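PDB 4XMR: putative methyl-accepting chemotaxis signal transduction protein from Campylobacter jejuni subsp. jejuni serotype O:2, which binds isoleucine through a tandem PAS sensory domain and probably passes the signal across the membrane to steer chemotaxis. Local coordinates for residues N63-I68 and K89-Q94; N77-Y82 and Q138-Y143; F216-L221 and E225-C230. All blocks are in the same frame, centred on the assembly; numbering follows the deposited sequence.

Contacts 1 and 2 belong to the PAS domain that holds isoleucine. Their centres lie about 14 Å apart and they touch. Helix 58-76, strand 80-84 and strand 90-94 follow one another in the chain, and the last two are neighbours in one sheet. Gln94 NE2 of contact 1 probably hydrogen-bonds to Asn80 OD1 of contact 2. Their segments alternate along the sequence. Contact 3 opens after both have closed. It lies in a second antiparallel sheet, with its centre about 35 Å from that of contact 2 and about 49 Å from that of contact 1. The three contacts thus sample the isoleucine-binding domain and, probably, the second PAS domain of the tandem.

Contact 1: N63-I68 and K89-Q94; sequences NNVGPI and KVLLSQ
The flat group at this contact is the peptide unit joining Val65 and Gly66. Leu91 lies over one face of it. Its CD2 methyl sits almost directly above the amide nitrogen, 3.6 Å from Gly66 N. The same methyl is 3.8 Å from Gly66 CA. The leucine thus rests on the helix backbone at Gly66. Val65 meets the same methyl, its CB 3.9 Å from Leu91 CD2 and its CG1 4.0 Å from that atom. The two side chains meet at a slant. Leu91 holds CG opposite its backbone N (chi1 -178°), and this carries CD2 from the strand to the helix.

The contact packs helix 58-76 against strand 90-94 of the PAS sheet. Within the two segments the closest backbones are at Gly66 and Leu91, whose CA atoms are 7.0 Å apart. The helix is kinked just beyond, where Pro67 has no N-H to bond back to the previous turn. Leu91 also touches Ile61 and Leu69 of the same helix, and Val65 touches Leu83 of the adjoining strand. Farther along the helix, Ile68 packs on Tyr71 of the second subunit.

The strand serves two sides. Leu91 faces the helix, and its side chain is about 9 Å from the bound isoleucine. Its neighbour Val90 faces the pocket and touches the ligand. Ser93 returns to the helix side, where OG hydrogen-bonds to Arg73 NE.

No hydrogen bond or salt bridge crosses between the two segments. All three touching residues are buried, and the two segments together bury 110 Å². The chemistry is therefore that of apolar packing: one leucine methyl pressed on a valine and a peptide face, held by van der Waals contact.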
loop_
_atom_site.group_PDB
_atom_site.type_symbol
_atom_site.label_atom_id
_atom_site.label_comp_id
_atom_site.label_asym_id
_atom_site.label_seq_id
_atom_site.Cartn_x
_atom_site.Cartn_y
_atom_site.Cartn_z
ATOM N N ASN B 63 -28.002 -9.453 -12.131
ATOM C CA ASN B 63 -28.397 -9.827 -10.780
ATOM C C ASN B 63 -27.312 -10.491 -9.948
ATOM O O ASN B 63 -27.269 -10.310 -8.734
ATOM C CB ASN B 63 -29.634 -10.718 -10.811
ATOM C CG ASN B 63 -30.866 -9.981 -11.281
ATOM O OD1 ASN B 63 -30.955 -8.759 -11.169
ATOM N ND2 ASN B 63 -31.829 -10.722 -11.810
ATOM N N ASN B 64 -26.439 -11.258 -10.595
ATOM C CA ASN B 64 -25.451 -12.047 -9.874
ATOM C C ASN B 64 -24.050 -11.458 -9.893
ATOM O O ASN B 64 -23.332 -11.550 -8.899
ATOM C CB ASN B 64 -25.405 -13.483 -10.405
ATOM C CG ASN B 64 -26.693 -14.228 -10.159
ATOM O OD1 ASN B 64 -26.985 -14.609 -9.033
ATOM N ND2 ASN B 64 -27.465 -14.444 -11.214
ATOM N N VAL B 65 -23.649 -10.870 -11.020
ATOM C CA VAL B 65 -22.328 -10.256 -11.103
ATOM C C VAL B 65 -22.338 -8.860 -10.480
ATOM O O VAL B 65 -21.370 -8.459 -9.828
ATOM C CB VAL B 65 -21.804 -10.208 -12.559
ATOM C CG1 VAL B 65 -20.452 -9.508 -12.628
ATOM C CG2 VAL B 65 -21.688 -11.624 -13.115
ATOM N N GLY B 66 -23.429 -8.124 -10.659
ATOM C CA GLY B 66 -23.479 -6.746 -10.195
ATOM C C GLY B 66 -23.110 -6.535 -8.733
ATOM O O GLY B 66 -22.286 -5.674 -8.423
ATOM N N PRO B 67 -23.723 -7.307 -7.819
ATOM C CA PRO B 67 -23.362 -7.124 -6.408
ATOM C C PRO B 67 -21.874 -7.360 -6.154
ATOM O O PRO B 67 -21.282 -6.664 -5.336
ATOM C CB PRO B 67 -24.229 -8.167 -5.689
ATOM C CG PRO B 67 -25.425 -8.323 -6.573
ATOM C CD PRO B 67 -24.866 -8.226 -7.977
ATOM N N ILE B 68 -21.276 -8.319 -6.847
ATOM C CA ILE B 68 -19.859 -8.597 -6.635
ATOM C C ILE B 68 -19.007 -7.400 -7.072
ATOM O O ILE B 68 -18.083 -6.991 -6.356
ATOM C CB ILE B 68 -19.406 -9.872 -7.395
ATOM C CG1 ILE B 68 -20.334 -11.041 -7.085
ATOM C CG2 ILE B 68 -17.986 -10.218 -7.003
ATOM C CD1 ILE B 68 -19.915 -12.370 -7.740
ATOM N N LYS B 89 -22.194 -4.638 -24.563
ATOM C CA LYS B 89 -22.751 -4.035 -23.363
ATOM C C LYS B 89 -21.761 -4.187 -22.215
ATOM O O LYS B 89 -20.908 -5.083 -22.217
ATOM C CB LYS B 89 -24.093 -4.672 -22.998
ATOM C CG LYS B 89 -25.165 -4.491 -24.060
ATOM C CD LYS B 89 -26.514 -4.954 -23.550
ATOM C CE LYS B 89 -27.590 -4.845 -24.622
ATOM N NZ LYS B 89 -28.901 -5.356 -24.125
ATOM N N VAL B 90 -21.864 -3.311 -21.228
ATOM C CA VAL B 90 -20.972 -3.393 -20.082
ATOM C C VAL B 90 -21.760 -3.206 -18.794
ATOM O O VAL B 90 -22.577 -2.295 -18.687
ATOM C CB VAL B 90 -19.806 -2.388 -20.195
ATOM C CG1 VAL B 90 -20.322 -0.972 -20.319
ATOM C CG2 VAL B 90 -18.884 -2.504 -19.003
ATOM N N LEU B 91 -21.540 -4.100 -17.835
ATOM C CA LEU B 91 -22.145 -3.975 -16.531
ATOM C C LEU B 91 -21.194 -3.129 -15.688
ATOM O O LEU B 91 -20.087 -3.565 -15.371
ATOM C CB LEU B 91 -22.354 -5.347 -15.912
ATOM C CG LEU B 91 -23.041 -5.344 -14.546
ATOM C CD1 LEU B 91 -24.470 -4.808 -14.649
ATOM C CD2 LEU B 91 -23.040 -6.735 -13.946
ATOM N N LEU B 92 -21.635 -1.924 -15.334
ATOM C CA LEU B 92 -20.763 -0.902 -14.754
ATOM C C LEU B 92 -21.138 -0.531 -13.326
ATOM O O LEU B 92 -22.260 -0.090 -13.073
ATOM C CB LEU B 92 -20.783 0.352 -15.634
ATOM C CG LEU B 92 -20.018 1.579 -15.129
ATOM C CD1 LEU B 92 -18.527 1.278 -14.930
ATOM C CD2 LEU B 92 -20.207 2.736 -16.091
ATOM N N SER B 93 -20.196 -0.732 -12.404
ATOM C CA SER B 93 -20.323 -0.262 -11.032
ATOM C C SER B 93 -19.456 0.988 -10.843
ATOM O O SER B 93 -18.232 0.937 -11.059
ATOM C CB SER B 93 -19.915 -1.352 -10.046
ATOM O OG SER B 93 -20.068 -0.915 -8.711
ATOM N N GLN B 94 -20.092 2.100 -10.472
ATOM C CA GLN B 94 -19.393 3.348 -10.172
ATOM C C GLN B 94 -20.207 4.185 -9.169
ATOM O O GLN B 94 -21.392 3.914 -8.965
ATOM C CB GLN B 94 -19.107 4.138 -11.451
ATOM C CG GLN B 94 -20.350 4.542 -12.222
ATOM C CD GLN B 94 -20.081 5.483 -13.401
ATOM O OE1 GLN B 94 -20.990 6.159 -13.866
ATOM N NE2 GLN B 94 -18.850 5.520 -13.886
#

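Contact 2: N77-Y82 and Q138-Y143; sequences NALNVY and QYVITY. With ILE (isoleucine), chain E.
Leu79 and Val140 mark the nearest backbone approach, with CA atoms 8.3 Å apart. That is too far for strand pairing. The touching parts run in directions 46° apart, and strand 152-162 lies between their two strands in the sheet. Two residues before Leu79, Asn77 has positive phi and is the C-prime residue of a Schellman motif that ends helix 58-76.

Leu79 spreads its two methyls over the second segment. CD2 meets Val140 CG1 at 3.6 Å, and the two side chains cross at about a right angle. CD1 lies 3.7 Å from Gln138 NE2, beside the amide end of an extended glutamine chain. Leu79 and Asn80 both face Asp160 in a classic beta bulge.

This face of the antiparallel PAS sheet lines the isoleucine pocket. Tyr82 has its ring swung between backbone N and carbonyl carbon (chi1 46°). One ring face is covered by the ligand, whose CD1 stands 3.6 Å above the plane, over the centre. Trp115 meets the same tyrosine edge-to-face. The phenol end reaches across to the other segment, with Tyr82 OH 3.3 Å from Thr142 CG2. That oxygen is also 3.5 Å from CA of the ligand.

The polar bonds go outside the two segments. Tyr82 OH and Thr142 OG1 both hydrogen-bond to Asp160 OD1, and Thr142 OG1 also pairs with Tyr131 OH. Asp160 OD2 binds both the isoleucine and Asn80 ND2, while Asn80 OD1 is held by Gln94 NE2.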
loop_
_atom_site.group_PDB
_atom_site.type_symbol
_atom_site.label_atom_id
_atom_site.label_comp_id
_atom_site.label_asym_id
_atom_site.label_seq_id
_atom_site.Cartn_x
_atom_site.Cartn_y
_atom_site.Cartn_z
ATOM N N ASN B 77 -12.193 1.208 -2.884
ATOM C CA ASN B 77 -12.536 2.540 -3.391
ATOM C C ASN B 77 -12.064 2.747 -4.839
ATOM O O ASN B 77 -11.512 3.786 -5.184
ATOM C CB ASN B 77 -12.009 3.654 -2.471
ATOM C CG ASN B 77 -12.610 5.004 -2.792
ATOM O OD1 ASN B 77 -13.760 5.092 -3.219
ATOM N ND2 ASN B 77 -11.827 6.062 -2.618
ATOM N N ALA B 78 -12.283 1.746 -5.688
ATOM C CA ALA B 78 -11.971 1.891 -7.110
ATOM C C ALA B 78 -12.923 2.900 -7.763
ATOM O O ALA B 78 -14.023 3.141 -7.263
ATOM C CB ALA B 78 -12.068 0.539 -7.823
ATOM N N LEU B 79 -12.529 3.469 -8.902
ATOM C CA LEU B 79 -13.390 4.439 -9.569
ATOM C C LEU B 79 -14.521 3.742 -10.332
ATOM O O LEU B 79 -15.681 4.118 -10.207
ATOM C CB LEU B 79 -12.575 5.320 -10.512
ATOM C CG LEU B 79 -13.360 6.510 -11.054
ATOM C CD1 LEU B 79 -13.608 7.505 -9.917
ATOM C CD2 LEU B 79 -12.612 7.152 -12.215
ATOM N N ASN B 80 -14.170 2.742 -11.135
ATOM C CA ASN B 80 -15.125 1.961 -11.905
ATOM C C ASN B 80 -14.706 0.504 -11.802
ATOM O O ASN B 80 -13.508 0.191 -11.846
ATOM C CB ASN B 80 -15.065 2.313 -13.400
ATOM C CG ASN B 80 -15.476 3.737 -13.709
ATOM O OD1 ASN B 80 -16.547 4.203 -13.317
ATOM N ND2 ASN B 80 -14.648 4.412 -14.481
ATOM N N VAL B 81 -15.679 -0.387 -11.675
ATOM C CA VAL B 81 -15.440 -1.823 -11.750
ATOM C C VAL B 81 -16.520 -2.374 -12.666
ATOM O O VAL B 81 -17.693 -2.065 -12.468
ATOM C CB VAL B 81 -15.487 -2.487 -10.360
ATOM C CG1 VAL B 81 -15.315 -3.988 -10.477
ATOM C CG2 VAL B 81 -14.422 -1.905 -9.449
ATOM N N TYR B 82 -16.150 -3.168 -13.671
ATOM C CA TYR B 82 -17.097 -3.496 -14.723
ATOM C C TYR B 82 -16.807 -4.808 -15.417
ATOM O O TYR B 82 -15.675 -5.309 -15.399
ATOM C CB TYR B 82 -17.170 -2.366 -15.761
ATOM C CG TYR B 82 -15.836 -1.838 -16.219
ATOM C CD1 TYR B 82 -15.205 -0.822 -15.513
ATOM C CD2 TYR B 82 -15.212 -2.335 -17.363
ATOM C CE1 TYR B 82 -13.982 -0.315 -15.925
ATOM C CE2 TYR B 82 -13.991 -1.834 -17.788
ATOM C CZ TYR B 82 -13.384 -0.824 -17.064
ATOM O OH TYR B 82 -12.177 -0.330 -17.507
ATOM N N GLN B 138 -11.774 11.216 -15.490
ATOM C CA GLN B 138 -10.569 11.283 -14.682
ATOM C C GLN B 138 -9.552 10.367 -15.323
ATOM O O GLN B 138 -9.912 9.367 -15.945
ATOM C CB GLN B 138 -10.835 10.802 -13.263
ATOM C CG GLN B 138 -11.772 11.668 -12.455
ATOM C CD GLN B 138 -11.915 11.143 -11.049
ATOM O OE1 GLN B 138 -10.935 10.710 -10.440
ATOM N NE2 GLN B 138 -13.136 11.147 -10.533
ATOM N N TYR B 139 -8.276 10.700 -15.170
ATOM C CA TYR B 139 -7.232 9.823 -15.669
ATOM C C TYR B 139 -7.174 8.571 -14.816
ATOM O O TYR B 139 -7.141 8.641 -13.582
ATOM C CB TYR B 139 -5.890 10.554 -15.717
ATOM C CG TYR B 139 -5.972 11.730 -16.654
ATOM C CD1 TYR B 139 -5.784 11.564 -18.019
ATOM C CD2 TYR B 139 -6.297 12.997 -16.183
ATOM C CE1 TYR B 139 -5.886 12.635 -18.886
ATOM C CE2 TYR B 139 -6.402 14.071 -17.043
ATOM C CZ TYR B 139 -6.193 13.882 -18.393
ATOM O OH TYR B 139 -6.298 14.947 -19.251
ATOM N N VAL B 140 -7.202 7.422 -15.482
ATOM C CA VAL B 140 -7.211 6.144 -14.788
ATOM C C VAL B 140 -6.191 5.185 -15.378
ATOM O O VAL B 140 -5.789 5.298 -16.546
ATOM C CB VAL B 140 -8.602 5.454 -14.836
ATOM C CG1 VAL B 140 -9.651 6.287 -14.115
ATOM C CG2 VAL B 140 -9.014 5.193 -16.281
ATOM N N ILE B 141 -5.769 4.249 -14.542
ATOM C CA ILE B 141 -5.071 3.067 -14.999
ATOM C C ILE B 141 -6.065 1.926 -14.873
ATOM O O ILE B 141 -6.724 1.770 -13.826
ATOM C CB ILE B 141 -3.857 2.771 -14.117
ATOM C CG1 ILE B 141 -2.814 3.886 -14.280
ATOM C CG2 ILE B 141 -3.267 1.397 -14.451
ATOM C CD1 ILE B 141 -1.808 3.949 -13.141
ATOM N N THR B 142 -6.200 1.152 -15.946
ATOM C CA THR B 142 -7.143 0.040 -15.983
ATOM C C THR B 142 -6.424 -1.298 -15.906
ATOM O O THR B 142 -5.423 -1.523 -16.606
ATOM C CB THR B 142 -8.003 0.090 -17.261
ATOM O OG1 THR B 142 -8.792 1.281 -17.246
ATOM C CG2 THR B 142 -8.933 -1.116 -17.350
ATOM N N TYR B 143 -6.928 -2.166 -15.030
ATOM C CA TYR B 143 -6.467 -3.533 -14.916
ATOM C C TYR B 143 -7.577 -4.373 -15.500
ATOM O O TYR B 143 -8.718 -4.284 -15.040
ATOM C CB TYR B 143 -6.233 -3.885 -13.445
ATOM C CG TYR B 143 -5.230 -2.952 -12.811
ATOM C CD1 TYR B 143 -5.620 -1.707 -12.330
ATOM C CD2 TYR B 143 -3.888 -3.290 -12.735
ATOM C CE1 TYR B 143 -4.707 -0.831 -11.782
ATOM C CE2 TYR B 143 -2.957 -2.404 -12.186
ATOM C CZ TYR B 143 -3.381 -1.180 -11.712
ATOM O OH TYR B 143 -2.507 -0.286 -11.145
HETATM N N ILE E . -12.539 3.361 -18.256
HETATM C CA ILE E . -13.204 2.517 -19.235
HETATM C C ILE E . -13.134 3.215 -20.586
HETATM O O ILE E . -13.212 2.580 -21.632
HETATM C CB ILE E . -14.667 2.204 -18.822
HETATM C CG1 ILE E . -15.219 1.056 -19.672
HETATM C CG2 ILE E . -15.548 3.442 -18.910
HETATM C CD1 ILE E . -16.538 0.495 -19.170
HETATM O OXT ILE E . -12.960 4.434 -20.644
#

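Contact 3: F216-L221 and E225-C230; sequences FFSYKL and ERLGAC
Tyr219 and Arg226 lie side by side in an antiparallel beta hairpin. They form a hydrogen-bonded pair of strands 217-221 and 224-233. Arg226 NE donates to Tyr219 OH at 2.9 Å, and the hydroxyl lies near the guanidinium plane. Arg226 CB covers one face of the tyrosine ring, 3.9 Å from its centroid, in a CH-pi contact.

Phe217 pairs with Gly228 in the same way. Its ring folds back over the glycine (chi1 51°), and Gly228 O sits 3.3 Å above the ring plane, over the centre. The ring edge meets Cys230 SG, 4.1 Å from Phe217 CZ. Ala229 CB packs over one face of the Phe216 ring, and Leu227 CD2 lies 3.8 Å from Phe216 CD1.

Outer partners fix these groups. Arg226 NH1 forms a salt bridge with Glu224 and NH2 bonds to Thr241 OG1. Cys230 is tied to Cys239 by a disulfide. Phe217 also packs on helix 202-211, and Phe216 on helix 9-48. On the face that carries Ser218 and Leu227, one water bridges the strands: it is 2.8 Å from Ser218 OG and donates to Arg226 O.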
loop_
_atom_site.group_PDB
_atom_site.type_symbol
_atom_site.label_atom_id
_atom_site.label_comp_id
_atom_site.label_asym_id
_atom_site.label_seq_id
_atom_site.Cartn_x
_atom_site.Cartn_y
_atom_site.Cartn_z
ATOM N N PHE B 216 24.523 7.204 -11.492
ATOM C CA PHE B 216 24.424 8.649 -11.333
ATOM C C PHE B 216 25.086 9.421 -12.456
ATOM O O PHE B 216 26.158 9.045 -12.960
ATOM C CB PHE B 216 24.986 9.091 -9.989
ATOM C CG PHE B 216 24.107 8.718 -8.852
ATOM C CD1 PHE B 216 23.101 9.576 -8.425
ATOM C CD2 PHE B 216 24.243 7.485 -8.240
ATOM C CE1 PHE B 216 22.267 9.215 -7.381
ATOM C CE2 PHE B 216 23.414 7.116 -7.205
ATOM C CZ PHE B 216 22.424 7.978 -6.777
ATOM N N PHE B 217 24.456 10.528 -12.823
ATOM C CA PHE B 217 24.955 11.378 -13.892
ATOM C C PHE B 217 24.809 12.852 -13.554
ATOM O O PHE B 217 23.931 13.236 -12.773
ATOM C CB PHE B 217 24.212 11.081 -15.194
ATOM C CG PHE B 217 22.713 11.102 -15.065
ATOM C CD1 PHE B 217 22.015 12.306 -15.023
ATOM C CD2 PHE B 217 21.999 9.918 -14.994
ATOM C CE1 PHE B 217 20.623 12.321 -14.911
ATOM C CE2 PHE B 217 20.611 9.922 -14.878
ATOM C CZ PHE B 217 19.928 11.120 -14.839
ATOM N N SER B 218 25.662 13.670 -14.161
ATOM C CA SER B 218 25.531 15.117 -14.077
ATOM C C SER B 218 24.708 15.623 -15.250
ATOM O O SER B 218 24.755 15.066 -16.349
ATOM C CB SER B 218 26.909 15.784 -14.075
ATOM O OG SER B 218 27.623 15.449 -12.902
ATOM N N TYR B 219 23.931 16.668 -15.002
ATOM C CA TYR B 219 23.196 17.339 -16.062
ATOM C C TYR B 219 22.919 18.763 -15.612
ATOM O O TYR B 219 23.163 19.112 -14.456
ATOM C CB TYR B 219 21.896 16.591 -16.405
ATOM C CG TYR B 219 20.785 16.754 -15.388
ATOM C CD1 TYR B 219 20.775 16.009 -14.210
ATOM C CD2 TYR B 219 19.740 17.648 -15.607
ATOM C CE1 TYR B 219 19.761 16.154 -13.281
ATOM C CE2 TYR B 219 18.717 17.795 -14.683
ATOM C CZ TYR B 219 18.734 17.048 -13.526
ATOM O OH TYR B 219 17.728 17.196 -12.604
ATOM N N LYS B 220 22.440 19.599 -16.524
ATOM C CA LYS B 220 22.134 20.975 -16.160
ATOM C C LYS B 220 20.775 21.413 -16.674
ATOM O O LYS B 220 20.342 21.000 -17.754
ATOM C CB LYS B 220 23.224 21.931 -16.662
ATOM C CG LYS B 220 23.324 22.029 -18.169
ATOM C CD LYS B 220 24.383 23.035 -18.598
ATOM C CE LYS B 220 24.414 23.170 -20.113
ATOM N NZ LYS B 220 25.437 24.147 -20.577
ATOM N N LEU B 221 20.099 22.234 -15.879
ATOM C CA LEU B 221 18.886 22.909 -16.320
ATOM C C LEU B 221 18.911 24.345 -15.811
ATOM O O LEU B 221 19.235 24.584 -14.646
ATOM C CB LEU B 221 17.635 22.200 -15.804
ATOM C CG LEU B 221 16.316 22.838 -16.262
ATOM C CD1 LEU B 221 16.168 22.764 -17.780
ATOM C CD2 LEU B 221 15.128 22.191 -15.572
ATOM N N GLU B 225 23.900 23.146 -12.274
ATOM C CA GLU B 225 24.404 21.773 -12.296
ATOM C C GLU B 225 23.630 20.908 -11.317
ATOM O O GLU B 225 23.383 21.314 -10.188
ATOM C CB GLU B 225 25.891 21.728 -11.943
ATOM C CG GLU B 225 26.809 22.269 -13.019
ATOM C CD GLU B 225 26.781 21.440 -14.288
ATOM O OE1 GLU B 225 26.471 20.232 -14.214
ATOM O OE2 GLU B 225 27.071 22.002 -15.365
ATOM N N ARG B 226 23.269 19.709 -11.757
ATOM C CA ARG B 226 22.502 18.778 -10.938
ATOM C C ARG B 226 23.070 17.369 -11.072
ATOM O O ARG B 226 23.872 17.081 -11.975
ATOM C CB ARG B 226 21.020 18.799 -11.348
ATOM C CG ARG B 226 20.357 20.173 -11.200
ATOM C CD ARG B 226 18.859 20.150 -11.491
ATOM N NE ARG B 226 18.150 19.274 -10.560
ATOM C CZ ARG B 226 17.777 19.607 -9.322
ATOM N NH1 ARG B 226 18.031 20.817 -8.831
ATOM N NH2 ARG B 226 17.142 18.717 -8.570
ATOM N N LEU B 227 22.660 16.496 -10.160
ATOM C CA LEU B 227 23.032 15.095 -10.201
ATOM C C LEU B 227 21.750 14.282 -10.156
ATOM O O LEU B 227 20.829 14.573 -9.378
ATOM C CB LEU B 227 23.909 14.727 -9.006
ATOM C CG LEU B 227 24.574 13.351 -9.133
ATOM C CD1 LEU B 227 25.761 13.398 -10.105
ATOM C CD2 LEU B 227 25.019 12.841 -7.776
ATOM N N GLY B 228 21.681 13.247 -10.976
ATOM C CA GLY B 228 20.484 12.438 -11.027
ATOM C C GLY B 228 20.772 10.971 -11.238
ATOM O O GLY B 228 21.876 10.595 -11.647
ATOM N N ALA B 229 19.771 10.139 -10.966
ATOM C CA ALA B 229 19.802 8.741 -11.361
ATOM C C ALA B 229 18.371 8.346 -11.667
ATOM O O ALA B 229 17.425 8.826 -11.016
ATOM C CB ALA B 229 20.363 7.867 -10.256
ATOM N N CYS B 230 18.195 7.480 -12.653
ATOM C CA CYS B 230 16.869 6.982 -12.983
ATOM C C CYS B 230 16.902 5.475 -13.163
ATOM O O CYS B 230 17.969 4.872 -13.349
ATOM C CB CYS B 230 16.339 7.603 -14.278
ATOM S SG CYS B 230 16.284 9.396 -14.366
HETATM O O HOH W 1 26.526 17.238 -11.008
#